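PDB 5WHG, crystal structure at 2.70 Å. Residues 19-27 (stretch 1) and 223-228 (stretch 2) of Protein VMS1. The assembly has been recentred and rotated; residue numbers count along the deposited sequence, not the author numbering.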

# COMPACT_ATOMS: atom_id res chain seq x y z
N LYS A 19 -10.86 -3.68 15.34
CA LYS A 19 -9.92 -3.47 14.23
C LYS A 19 -10.58 -2.71 13.09
O LYS A 19 -9.90 -1.94 12.39
CB LYS A 19 -9.35 -4.81 13.73
CG LYS A 19 -8.06 -4.62 12.92
CD LYS A 19 -7.45 -5.92 12.40
CE LYS A 19 -5.97 -5.71 12.03
NZ LYS A 19 -5.53 -6.40 10.77
N ASN A 20 -11.89 -2.88 12.89
CA ASN A 20 -12.59 -2.15 11.85
C ASN A 20 -12.49 -0.65 12.03
O ASN A 20 -12.63 0.09 11.05
CB ASN A 20 -14.07 -2.57 11.83
CG ASN A 20 -14.46 -3.28 10.55
OD1 ASN A 20 -13.86 -3.06 9.50
ND2 ASN A 20 -15.47 -4.14 10.63
N ASP A 21 -12.27 -0.18 13.25
CA ASP A 21 -12.18 1.24 13.57
C ASP A 21 -10.74 1.76 13.51
O ASP A 21 -10.46 2.85 14.03
CB ASP A 21 -12.77 1.52 14.96
CG ASP A 21 -14.15 0.90 15.18
OD1 ASP A 21 -14.95 0.80 14.22
OD2 ASP A 21 -14.45 0.51 16.34
N LEU A 22 -9.84 1.01 12.87
CA LEU A 22 -8.41 1.27 12.97
C LEU A 22 -7.74 1.34 11.60
O LEU A 22 -6.51 1.43 11.54
CB LEU A 22 -7.74 0.19 13.83
CG LEU A 22 -8.13 0.22 15.31
CD1 LEU A 22 -7.54 -0.96 16.07
CD2 LEU A 22 -7.73 1.54 15.96
N TYR A 23 -8.51 1.28 10.52
CA TYR A 23 -7.93 1.38 9.19
C TYR A 23 -7.39 2.80 8.97
O TYR A 23 -8.15 3.77 9.01
CB TYR A 23 -8.95 1.03 8.12
CG TYR A 23 -8.36 0.90 6.73
CD1 TYR A 23 -7.44 -0.09 6.44
CD2 TYR A 23 -8.74 1.76 5.72
CE1 TYR A 23 -6.91 -0.21 5.17
CE2 TYR A 23 -8.21 1.64 4.45
CZ TYR A 23 -7.30 0.66 4.18
OH TYR A 23 -6.77 0.54 2.93
N ILE A 24 -6.09 2.89 8.69
CA ILE A 24 -5.41 4.18 8.62
C ILE A 24 -6.01 5.12 7.58
O ILE A 24 -5.91 6.34 7.73
CB ILE A 24 -3.92 3.91 8.39
CG1 ILE A 24 -3.31 3.31 9.66
CG2 ILE A 24 -3.18 5.17 8.00
CD1 ILE A 24 -2.03 2.55 9.41
N PHE A 25 -6.68 4.60 6.55
CA PHE A 25 -7.23 5.45 5.49
C PHE A 25 -8.74 5.67 5.63
O PHE A 25 -9.37 6.14 4.68
CB PHE A 25 -6.90 4.86 4.13
CG PHE A 25 -5.42 4.70 3.89
CD1 PHE A 25 -4.59 5.81 3.87
CD2 PHE A 25 -4.87 3.44 3.70
CE1 PHE A 25 -3.23 5.68 3.66
CE2 PHE A 25 -3.51 3.30 3.49
CZ PHE A 25 -2.69 4.42 3.46
N ASP A 26 -9.31 5.37 6.79
CA ASP A 26 -10.75 5.45 7.00
C ASP A 26 -11.06 5.59 8.48
O ASP A 26 -12.01 4.99 8.99
CB ASP A 26 -11.42 4.20 6.40
CG ASP A 26 -12.92 4.34 6.27
OD1 ASP A 26 -13.46 5.44 6.56
OD2 ASP A 26 -13.57 3.34 5.86
N LEU A 27 -10.27 6.39 9.20
CA LEU A 27 -10.49 6.62 10.62
C LEU A 27 -11.56 7.68 10.84
O LEU A 27 -11.57 8.73 10.17
CB LEU A 27 -9.20 7.06 11.29
CG LEU A 27 -7.94 6.21 11.16
CD1 LEU A 27 -6.73 7.07 11.55
CD2 LEU A 27 -8.02 4.97 12.05
N VAL A 223 -2.72 -1.75 -5.06
CA VAL A 223 -3.76 -1.77 -4.03
C VAL A 223 -4.36 -0.38 -3.90
O VAL A 223 -3.64 0.63 -3.85
CB VAL A 223 -3.20 -2.25 -2.67
CG1 VAL A 223 -2.03 -1.35 -2.21
CG2 VAL A 223 -4.31 -2.29 -1.61
N SER A 224 -5.69 -0.31 -3.87
CA SER A 224 -6.37 0.93 -3.57
C SER A 224 -6.42 1.17 -2.07
O SER A 224 -6.65 0.24 -1.29
CB SER A 224 -7.80 0.91 -4.11
OG SER A 224 -8.66 1.64 -3.25
N HIS A 225 -6.22 2.42 -1.66
CA HIS A 225 -6.35 2.74 -0.25
C HIS A 225 -7.79 2.69 0.24
O HIS A 225 -8.02 2.64 1.45
CB HIS A 225 -5.73 4.11 0.04
CG HIS A 225 -4.25 4.17 -0.21
ND1 HIS A 225 -3.47 5.24 0.19
CD2 HIS A 225 -3.41 3.30 -0.82
CE1 HIS A 225 -2.22 5.02 -0.17
NE2 HIS A 225 -2.15 3.85 -0.78
N GLN A 226 -8.77 2.64 -0.67
CA GLN A 226 -10.16 2.52 -0.26
C GLN A 226 -10.50 1.07 0.04
O GLN A 226 -10.19 0.18 -0.76
CB GLN A 226 -11.08 3.06 -1.35
CG GLN A 226 -12.53 3.28 -0.88
CD GLN A 226 -12.71 4.62 -0.19
OE1 GLN A 226 -11.74 5.21 0.31
NE2 GLN A 226 -13.94 5.13 -0.18
N ARG A 227 -11.18 0.84 1.16
CA ARG A 227 -11.62 -0.49 1.56
C ARG A 227 -12.96 -0.85 0.90
O ARG A 227 -13.50 -0.11 0.09
CB ARG A 227 -11.75 -0.57 3.08
CG ARG A 227 -10.50 -0.94 3.82
CD ARG A 227 -10.83 -1.18 5.28
NE ARG A 227 -11.76 -0.17 5.79
CZ ARG A 227 -12.31 -0.20 7.00
NH1 ARG A 227 -12.04 -1.19 7.84
NH2 ARG A 227 -13.14 0.77 7.37
N LEU A 228 -13.50 -2.01 1.27
CA LEU A 228 -14.73 -2.52 0.67
C LEU A 228 -15.71 -2.92 1.77
O LEU A 228 -15.65 -2.46 2.92
CB LEU A 228 -14.41 -3.68 -0.29
CG LEU A 228 -13.46 -3.50 -1.49
CD1 LEU A 228 -13.32 -4.80 -2.29
CD2 LEU A 228 -13.87 -2.36 -2.42

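The most unusual feature of this contact is the way Arg-227 lies along Tyr-23, giving the aromatic ring its aliphatic stem and carrying its charged end on to two residues on either side of that ring in the sequence. CG of Arg-227 sits 3.6 Å from the centroid of the Tyr-23 ring and only 14° off the ring normal, so the methylene is placed squarely over the face in a CH-pi contact; the closest atom pair is Arg-227 CG to Tyr-23 CE2, at 3.5 Å. The guanidinium in turn has Tyr-23 CG over one of its own faces, while Asp-26 OD2 lies at its edge, near the plane.

Two acceptors are within reach, and the angles separate them. NH2 of Arg-227 donates to OD2 of Asp-26 across 3.0 Å with an N-H...acceptor angle of 165°, which makes the approach nearly linear; with opposite charges at this distance, the pair is also a salt bridge. NH1 of Arg-227 is almost as close to OD1 of Asn-20, at 3.1 Å, but the oxygen is oblique to the guanidinium and the angle falls to 122°; this hydrogen bond is weak despite its ordinary length.

Asp-26 is the last residue of a type I beta turn that begins at Tyr-23, closed by the backbone hydrogen bond from Asp-26 N to Tyr-23 O (3.0 Å). The turn's first and last residues both engage Arg-227, one through its ring and the other through its carboxylate.

Tyr-23 also uses its far end. Its OH donates to the carbonyl O of His-225, with Tyr-23 OH and His-225 O 2.9 Å apart, and that oxygen lies at the ring edge, near the ring plane. Face and edge of one side chain thus contact two residues of the second stretch.

The rings of Phe-25 and His-225 form an offset stack, with centroids 4.2 Å apart and planes inclined at 22°. The nearest atoms, Phe-25 CZ and His-225 ND1, are 3.5 Å apart, each over a face of the other ring. CB of His-225 adds a CH-pi contact, 4.0 Å from the Phe-25 centroid and 20° off the normal. The same two residues have the closest CA atoms across the stretches (Phe-25 CA to His-225 CA, 6.4 Å), and both CA-to-CB bonds point toward the opposing stretch.

In all, the contact buries 400 Å², both sides summed, with Arg-227 the residue most covered.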